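Local coordinates for putative Glycosidase (Bacteroides thetaiotaomicron, PDB 3R67), which is of unknown function but is a putative glycosidase, probably with the five-bladed beta-propeller fold of its clan, at residues F9-R19 with D299-S310; I26-V34 with V44-F52. All coordinates share one frame; numbering follows the deposited sequence. Where two conformers were deposited one is given.

Interaction 1. Residues F9-R19 with D299-S310; sequences FPDWAWADFQR and DRLDKPFYIPES. With EDO (1,2-ethanediol), chain F.
Trp12 and Arg19 carry the polar ends of this contact, where the N-terminal loop 9-19 of the probable beta-propeller runs beside residues 299-310, which finish strand 297-300 and continue as loop. Trp12 NE1 donates to Asp299 OD2 at 2.9 Å in a fairly straight bond (161°), with the oxygen near the indole plane. Leucine suits position 301 because its branched end fits among apolar groups: Leu301 CD2 lies 3.7 Å from Pro10 CD and also touches Phe9, Trp12 and Ala13. Midway, water 1 donates to Ala15 O (2.8 Å) and Phe305 O (3.2 Å), satisfying a carbonyl of each segment. Arginine fits position 19 by being both flat and rich in donors. Its chain, extended from CG to NE, lays the guanidinium almost parallel to the Tyr306 ring (4°), with Tyr306 OH 3.2 Å from Arg19 CZ and Glu309 CB over the opposite face. Tyr306 OH bonds instead to Tyr339 OH. Arg19 NH2 forms a salt bridge with Glu313 and a weak hydrogen bond to Ile307 O (2.8 Å). NH1 donates to water 2. Glu309 OE1 makes a long salt bridge to Arg19 NH1 (3.8 Å), acting by charge only because it lies well out of the guanidinium plane.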
# COMPACT_ATOMS: atom_id res chain seq x y z
N PHE A 9 -5.88 17.58 -15.92
CA PHE A 9 -5.85 17.53 -14.46
C PHE A 9 -5.07 18.74 -13.94
O PHE A 9 -4.24 19.26 -14.69
CB PHE A 9 -5.21 16.21 -13.97
CG PHE A 9 -5.90 14.90 -14.27
CD1 PHE A 9 -6.80 14.35 -13.37
CD2 PHE A 9 -5.55 14.16 -15.39
CE1 PHE A 9 -7.41 13.12 -13.63
CE2 PHE A 9 -6.13 12.91 -15.64
CZ PHE A 9 -7.06 12.41 -14.76
N PRO A 10 -5.23 19.20 -12.68
CA PRO A 10 -4.42 20.35 -12.22
C PRO A 10 -2.92 20.02 -12.28
O PRO A 10 -2.56 18.86 -12.15
CB PRO A 10 -4.90 20.60 -10.79
CG PRO A 10 -5.65 19.37 -10.41
CD PRO A 10 -6.18 18.76 -11.64
N ASP A 11 -2.07 21.01 -12.52
CA ASP A 11 -0.64 20.83 -12.73
C ASP A 11 0.08 20.27 -11.48
O ASP A 11 1.20 19.76 -11.63
CB ASP A 11 0.04 22.14 -13.17
CG ASP A 11 0.07 23.20 -12.10
OD1 ASP A 11 -1.02 23.68 -11.72
OD2 ASP A 11 1.17 23.54 -11.63
N TRP A 12 -0.54 20.30 -10.27
CA TRP A 12 0.09 19.71 -9.07
C TRP A 12 0.05 18.15 -9.11
O TRP A 12 0.80 17.49 -8.39
CB TRP A 12 -0.58 20.19 -7.76
CG TRP A 12 -2.06 19.92 -7.63
CD1 TRP A 12 -3.06 20.81 -7.84
CD2 TRP A 12 -2.69 18.71 -7.20
NE1 TRP A 12 -4.27 20.24 -7.55
CE2 TRP A 12 -4.08 18.93 -7.20
CE3 TRP A 12 -2.22 17.44 -6.82
CZ2 TRP A 12 -5.01 17.94 -6.86
CZ3 TRP A 12 -3.14 16.45 -6.51
CH2 TRP A 12 -4.52 16.71 -6.51
N ALA A 13 -0.86 17.58 -9.92
CA ALA A 13 -1.07 16.14 -10.01
C ALA A 13 -0.05 15.47 -10.90
O ALA A 13 0.36 16.02 -11.92
CB ALA A 13 -2.47 15.86 -10.56
N TRP A 14 0.32 14.26 -10.52
CA TRP A 14 1.20 13.35 -11.29
C TRP A 14 0.29 12.38 -12.03
O TRP A 14 0.07 11.27 -11.57
CB TRP A 14 2.19 12.64 -10.37
CG TRP A 14 3.19 13.51 -9.66
CD1 TRP A 14 3.27 14.87 -9.69
CD2 TRP A 14 4.23 13.05 -8.80
NE1 TRP A 14 4.32 15.29 -8.91
CE2 TRP A 14 4.93 14.20 -8.35
CE3 TRP A 14 4.65 11.78 -8.37
CZ2 TRP A 14 6.05 14.11 -7.51
CZ3 TRP A 14 5.73 11.70 -7.51
CH2 TRP A 14 6.41 12.86 -7.08
N ALA A 15 -0.34 12.87 -13.09
CA ALA A 15 -1.36 12.14 -13.83
C ALA A 15 -0.79 11.24 -14.93
O ALA A 15 -1.35 10.18 -15.19
CB ALA A 15 -2.32 13.13 -14.45
N ASP A 16 0.31 11.64 -15.56
CA ASP A 16 0.90 10.99 -16.72
C ASP A 16 1.67 9.66 -16.37
O ASP A 16 2.79 9.45 -16.86
CB ASP A 16 1.85 11.98 -17.44
CG ASP A 16 2.25 11.58 -18.85
OD1 ASP A 16 1.44 10.89 -19.53
OD2 ASP A 16 3.35 11.99 -19.29
N PHE A 17 1.04 8.73 -15.60
CA PHE A 17 1.59 7.40 -15.36
C PHE A 17 1.16 6.51 -16.51
O PHE A 17 -0.04 6.39 -16.77
CB PHE A 17 1.20 6.79 -14.01
CG PHE A 17 1.98 7.30 -12.83
CD1 PHE A 17 3.24 6.79 -12.53
CD2 PHE A 17 1.43 8.25 -11.98
CE1 PHE A 17 3.97 7.28 -11.44
CE2 PHE A 17 2.15 8.71 -10.86
CZ PHE A 17 3.42 8.23 -10.61
N GLN A 18 2.14 5.94 -17.23
CA GLN A 18 1.88 5.14 -18.43
C GLN A 18 2.38 3.71 -18.28
O GLN A 18 3.43 3.47 -17.67
CB GLN A 18 2.57 5.78 -19.64
CG GLN A 18 2.14 7.23 -19.94
CD GLN A 18 0.68 7.38 -20.30
OE1 GLN A 18 0.08 6.52 -20.96
NE2 GLN A 18 0.10 8.52 -19.93
N ARG A 19 1.64 2.77 -18.87
CA ARG A 19 2.00 1.35 -18.86
C ARG A 19 3.17 1.11 -19.82
O ARG A 19 3.04 1.37 -21.01
CB ARG A 19 0.78 0.48 -19.25
CG ARG A 19 -0.30 0.41 -18.20
CD ARG A 19 -1.66 0.05 -18.77
NE ARG A 19 -2.69 0.03 -17.72
CZ ARG A 19 -3.37 1.09 -17.30
NH1 ARG A 19 -3.11 2.30 -17.79
NH2 ARG A 19 -4.30 0.96 -16.35
N ASP A 299 -6.37 20.55 -2.46
CA ASP A 299 -7.13 20.16 -3.64
C ASP A 299 -7.14 18.62 -3.78
O ASP A 299 -6.41 17.92 -3.06
CB ASP A 299 -6.53 20.84 -4.89
CG ASP A 299 -7.45 20.87 -6.10
OD1 ASP A 299 -8.68 20.63 -5.93
OD2 ASP A 299 -6.96 21.18 -7.21
N ARG A 300 -8.00 18.11 -4.67
CA ARG A 300 -8.25 16.70 -4.89
C ARG A 300 -8.79 16.47 -6.30
O ARG A 300 -9.48 17.35 -6.83
CB ARG A 300 -9.27 16.26 -3.82
CG ARG A 300 -9.64 14.81 -3.73
CD ARG A 300 -10.55 14.74 -2.53
NE ARG A 300 -11.10 13.41 -2.30
CZ ARG A 300 -12.01 13.16 -1.38
NH1 ARG A 300 -12.49 14.14 -0.62
NH2 ARG A 300 -12.48 11.93 -1.22
N LEU A 301 -8.46 15.34 -6.92
CA LEU A 301 -8.93 15.01 -8.27
C LEU A 301 -10.38 14.57 -8.20
O LEU A 301 -10.74 13.79 -7.32
CB LEU A 301 -8.06 13.93 -8.93
CG LEU A 301 -6.54 14.19 -9.13
CD1 LEU A 301 -5.92 13.04 -9.94
CD2 LEU A 301 -6.25 15.53 -9.85
N ASP A 302 -11.23 15.07 -9.12
CA ASP A 302 -12.66 14.73 -9.17
C ASP A 302 -12.88 13.51 -10.10
O ASP A 302 -13.95 12.89 -10.07
CB ASP A 302 -13.48 15.94 -9.62
CG ASP A 302 -13.48 17.04 -8.55
OD1 ASP A 302 -13.13 16.75 -7.38
OD2 ASP A 302 -13.85 18.20 -8.89
N LYS A 303 -11.84 13.16 -10.86
CA LYS A 303 -11.77 12.01 -11.76
C LYS A 303 -10.51 11.24 -11.47
O LYS A 303 -9.49 11.84 -11.13
CB LYS A 303 -11.83 12.42 -13.25
CG LYS A 303 -13.21 12.79 -13.74
CD LYS A 303 -13.19 13.09 -15.23
CE LYS A 303 -14.52 12.81 -15.91
NZ LYS A 303 -15.64 13.60 -15.34
N PRO A 304 -10.54 9.90 -11.59
CA PRO A 304 -9.31 9.13 -11.30
C PRO A 304 -8.21 9.36 -12.35
O PRO A 304 -8.54 9.60 -13.52
CB PRO A 304 -9.79 7.68 -11.33
CG PRO A 304 -11.04 7.69 -12.15
CD PRO A 304 -11.67 9.02 -11.94
N PHE A 305 -6.92 9.29 -11.94
CA PHE A 305 -5.80 9.47 -12.88
C PHE A 305 -5.39 8.12 -13.47
O PHE A 305 -4.74 8.07 -14.51
CB PHE A 305 -4.59 10.14 -12.20
CG PHE A 305 -3.77 9.27 -11.28
CD1 PHE A 305 -4.15 9.08 -9.96
CD2 PHE A 305 -2.59 8.68 -11.72
CE1 PHE A 305 -3.38 8.29 -9.09
CE2 PHE A 305 -1.83 7.87 -10.86
CZ PHE A 305 -2.23 7.69 -9.55
N TYR A 306 -5.75 7.03 -12.79
CA TYR A 306 -5.39 5.68 -13.20
C TYR A 306 -6.59 4.76 -13.02
O TYR A 306 -7.25 4.80 -11.99
CB TYR A 306 -4.19 5.21 -12.38
CG TYR A 306 -3.33 4.25 -13.14
CD1 TYR A 306 -2.46 4.69 -14.14
CD2 TYR A 306 -3.37 2.88 -12.87
CE1 TYR A 306 -1.68 3.80 -14.88
CE2 TYR A 306 -2.57 1.98 -13.58
CZ TYR A 306 -1.73 2.45 -14.58
OH TYR A 306 -0.93 1.57 -15.27
N ILE A 307 -6.93 3.98 -14.05
CA ILE A 307 -8.12 3.13 -14.05
C ILE A 307 -7.79 1.75 -14.63
O ILE A 307 -6.86 1.66 -15.46
CB ILE A 307 -9.32 3.78 -14.85
CG1 ILE A 307 -9.09 3.83 -16.37
CG2 ILE A 307 -9.73 5.14 -14.31
CD1 ILE A 307 -10.41 4.11 -17.24
N PRO A 308 -8.57 0.68 -14.29
CA PRO A 308 -8.32 -0.64 -14.91
C PRO A 308 -8.50 -0.57 -16.43
O PRO A 308 -9.52 -0.07 -16.91
CB PRO A 308 -9.36 -1.54 -14.22
CG PRO A 308 -9.67 -0.86 -12.94
CD PRO A 308 -9.70 0.59 -13.34
N GLU A 309 -7.49 -1.03 -17.18
CA GLU A 309 -7.49 -0.91 -18.64
C GLU A 309 -7.10 -2.24 -19.32
O GLU A 309 -7.65 -2.57 -20.36
CB GLU A 309 -6.48 0.18 -19.02
CG GLU A 309 -6.60 0.78 -20.41
CD GLU A 309 -5.78 2.05 -20.53
OE1 GLU A 309 -6.14 3.08 -19.89
OE2 GLU A 309 -4.78 2.02 -21.27
N SER A 310 -6.17 -2.99 -18.73
CA SER A 310 -5.73 -4.28 -19.24
C SER A 310 -6.64 -5.41 -18.75
O SER A 310 -7.35 -5.22 -17.77
CB SER A 310 -4.29 -4.54 -18.82
OG SER A 310 -3.48 -3.48 -19.32
C1 EDO F . -13.07 15.34 2.53
O1 EDO F . -14.13 14.77 1.74
C2 EDO F . -13.53 16.06 3.80
O2 EDO F . -14.16 15.16 4.73
O HOH W 1 -3.87 10.47 -16.40
O HOH W 2 -4.98 4.19 -16.95

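Interaction 2. Residues I26-V34 with V44-F52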
# COMPACT_ATOMS: atom_id res chain seq x y z
N ILE A 26 4.39 -7.80 -13.89
CA ILE A 26 5.77 -7.98 -13.45
C ILE A 26 5.84 -9.19 -12.47
O ILE A 26 6.89 -9.80 -12.36
CB ILE A 26 6.38 -6.69 -12.84
CG1 ILE A 26 5.64 -6.22 -11.56
CG2 ILE A 26 6.42 -5.58 -13.89
CD1 ILE A 26 6.46 -5.38 -10.63
N VAL A 27 4.74 -9.51 -11.75
CA VAL A 27 4.66 -10.64 -10.81
C VAL A 27 3.33 -11.34 -11.03
O VAL A 27 2.28 -10.70 -11.08
CB VAL A 27 4.86 -10.26 -9.30
CG1 VAL A 27 4.93 -11.52 -8.42
CG2 VAL A 27 6.12 -9.43 -9.08
N SER A 28 3.38 -12.66 -11.16
CA SER A 28 2.24 -13.56 -11.38
C SER A 28 2.34 -14.75 -10.44
O SER A 28 3.45 -15.01 -9.98
CB SER A 28 2.20 -14.04 -12.84
OG SER A 28 2.08 -12.98 -13.76
N PRO A 29 1.25 -15.49 -10.12
CA PRO A 29 1.39 -16.66 -9.25
C PRO A 29 2.33 -17.73 -9.84
O PRO A 29 2.41 -17.90 -11.06
CB PRO A 29 -0.03 -17.21 -9.13
CG PRO A 29 -0.90 -16.18 -9.60
CD PRO A 29 -0.15 -15.33 -10.55
N ASP A 30 3.08 -18.40 -8.97
CA ASP A 30 3.97 -19.50 -9.31
C ASP A 30 3.55 -20.70 -8.47
O ASP A 30 3.64 -20.65 -7.24
CB ASP A 30 5.45 -19.12 -9.11
CG ASP A 30 6.45 -20.08 -9.72
OD1 ASP A 30 6.14 -21.29 -9.81
OD2 ASP A 30 7.59 -19.64 -10.05
N THR A 31 3.02 -21.74 -9.13
CA THR A 31 2.51 -22.93 -8.45
C THR A 31 3.64 -23.93 -8.11
O THR A 31 3.39 -24.86 -7.34
CB THR A 31 1.45 -23.63 -9.33
OG1 THR A 31 2.04 -24.02 -10.56
CG2 THR A 31 0.21 -22.74 -9.60
N THR A 32 4.88 -23.72 -8.62
CA THR A 32 6.00 -24.65 -8.40
C THR A 32 6.87 -24.28 -7.19
O THR A 32 7.63 -25.14 -6.74
CB THR A 32 6.91 -24.70 -9.64
OG1 THR A 32 7.59 -23.45 -9.78
CG2 THR A 32 6.15 -25.07 -10.92
N THR A 33 6.82 -23.03 -6.70
CA THR A 33 7.66 -22.66 -5.56
C THR A 33 7.03 -23.16 -4.25
O THR A 33 5.80 -23.21 -4.12
CB THR A 33 7.91 -21.16 -5.51
OG1 THR A 33 6.65 -20.51 -5.48
CG2 THR A 33 8.76 -20.67 -6.68
N VAL A 34 7.86 -23.52 -3.30
CA VAL A 34 7.37 -24.10 -2.06
C VAL A 34 8.07 -23.42 -0.86
O VAL A 34 9.15 -22.85 -0.98
CB VAL A 34 7.63 -25.64 -2.12
CG1 VAL A 34 9.11 -25.97 -2.19
CG2 VAL A 34 6.95 -26.39 -0.98
N VAL A 44 4.12 -25.48 1.84
CA VAL A 44 3.07 -24.65 1.29
C VAL A 44 3.55 -24.00 -0.02
O VAL A 44 4.62 -23.39 -0.07
CB VAL A 44 2.68 -23.58 2.37
CG1 VAL A 44 1.75 -22.52 1.81
CG2 VAL A 44 2.08 -24.22 3.62
N ALA A 45 2.73 -24.13 -1.06
CA ALA A 45 2.85 -23.41 -2.33
C ALA A 45 2.30 -22.00 -2.08
O ALA A 45 1.15 -21.68 -2.40
CB ALA A 45 2.10 -24.16 -3.42
N TRP A 46 3.13 -21.20 -1.39
CA TRP A 46 2.84 -19.92 -0.77
C TRP A 46 2.45 -18.79 -1.78
O TRP A 46 1.87 -17.80 -1.34
CB TRP A 46 4.07 -19.47 0.04
CG TRP A 46 5.29 -19.20 -0.81
CD1 TRP A 46 6.20 -20.11 -1.24
CD2 TRP A 46 5.70 -17.93 -1.34
NE1 TRP A 46 7.17 -19.50 -1.99
CE2 TRP A 46 6.88 -18.16 -2.08
CE3 TRP A 46 5.19 -16.62 -1.24
CZ2 TRP A 46 7.59 -17.11 -2.69
CZ3 TRP A 46 5.88 -15.59 -1.87
CH2 TRP A 46 7.06 -15.85 -2.60
N GLU A 47 2.72 -18.93 -3.09
CA GLU A 47 2.33 -17.90 -4.08
C GLU A 47 1.60 -18.54 -5.28
O GLU A 47 1.66 -18.01 -6.38
CB GLU A 47 3.57 -17.10 -4.57
CG GLU A 47 4.69 -17.95 -5.16
CD GLU A 47 5.91 -17.23 -5.69
OE1 GLU A 47 5.85 -15.99 -5.86
OE2 GLU A 47 6.93 -17.91 -5.97
N SER A 48 0.92 -19.66 -5.05
CA SER A 48 0.30 -20.42 -6.12
C SER A 48 -1.05 -19.89 -6.60
O SER A 48 -1.42 -20.23 -7.73
CB SER A 48 0.09 -21.86 -5.68
OG SER A 48 -0.73 -21.92 -4.53
N SER A 49 -1.80 -19.08 -5.80
CA SER A 49 -3.11 -18.65 -6.27
C SER A 49 -3.10 -17.22 -6.80
O SER A 49 -3.63 -16.99 -7.89
CB SER A 49 -4.17 -18.79 -5.17
OG SER A 49 -3.86 -18.00 -4.03
N ASP A 50 -2.54 -16.24 -6.05
CA ASP A 50 -2.53 -14.83 -6.46
C ASP A 50 -1.35 -14.08 -5.87
O ASP A 50 -0.95 -14.37 -4.74
CB ASP A 50 -3.85 -14.11 -6.03
CG ASP A 50 -5.11 -14.66 -6.70
OD1 ASP A 50 -5.29 -14.42 -7.91
OD2 ASP A 50 -5.85 -15.41 -6.04
N THR A 51 -0.80 -13.11 -6.63
CA THR A 51 0.33 -12.23 -6.26
C THR A 51 -0.08 -10.79 -6.58
O THR A 51 -0.26 -10.47 -7.76
CB THR A 51 1.63 -12.64 -6.95
OG1 THR A 51 1.42 -12.55 -8.36
CG2 THR A 51 2.12 -14.03 -6.55
N PHE A 52 -0.27 -9.94 -5.57
CA PHE A 52 -0.77 -8.59 -5.84
C PHE A 52 -0.31 -7.61 -4.75
O PHE A 52 0.74 -7.82 -4.16
CB PHE A 52 -2.32 -8.64 -5.94
CG PHE A 52 -3.07 -9.28 -4.77
CD1 PHE A 52 -2.97 -10.65 -4.53
CD2 PHE A 52 -3.94 -8.54 -4.00
CE1 PHE A 52 -3.67 -11.24 -3.48
CE2 PHE A 52 -4.67 -9.14 -2.98
CZ PHE A 52 -4.54 -10.49 -2.73
O HOH W 3 3.95 -21.26 -4.69
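A single water joins three backbone groups of Asp30, Thr33 and Glu47, beside two direct hydrogen bonds between the same residues, an unusual joint at 30-33 and 45-48, where both segments are loop or turn. Water 3 donates to Asp30 O (2.6 Å) and to Thr33 O, and accepts from Glu47 N. Beside it, Asp30 N donates to Glu47 O at 3.0 Å, approaching from above the carbonyl plane. The Glu47 side chain then turns back across the contact: with chi1 at 56°, CG lies between the backbone N and the carbonyl carbon, and the extended chain carries OE2 to Thr33. There Thr33 OG1 donates to the anti lone pair of Glu47 OE2, at 2.7 Å. Glutamate suits this place because its other oxygen, OE1, is held by Arg97 and Tyr67; Arg97 probably offsets the charge of Glu47 and so eases its closeness to Asp30, whose OD2 is 4.5 Å from Glu47 OE2. Asp30 OD1 accepts from Thr32 N, which makes an Asx turn, and also from Thr32 OG1. Pro29, with no N-H to satisfy, packs against carbonyls, its CG 3.3 Å from Ser49 O, and Thr51 OG1 nestles 3.2 Å from Ser28 C. Glu47 CG also rests over the centre of the Trp46 ring, whose NE1 donates to Thr99 O. Around this contact, Trp46 packs on Tyr67 and Ala69 of strand 62-70, Ser49 and Asp50 form a classic bulge facing Glu70, and Ile26 and Val27 form another against Val346 of strand 345-351.

From the N terminus the chain lays down 9-19, then 26-34, and after strand 35-37 returns through strand 42-44 into 44-52, so interaction 2 closes a local loop. Interaction 1 waits for 299-310, 280 residues later, and its long loop wholly encloses the small one without crossing it. The nearest atoms of the two contacts are about 10 Å apart. Strand 345-351 relates them: its Val350 bonds to Gln18 and its Val346 to Ile26 and Val27, a pairing of N-terminal residues with a strand near the C terminus that is consistent with ring closure of a propeller. Interaction 1 ties the N-terminal segment to the sheet edge at 297-300, and interaction 2 ties its continuation to the sheet beginning with 50-59.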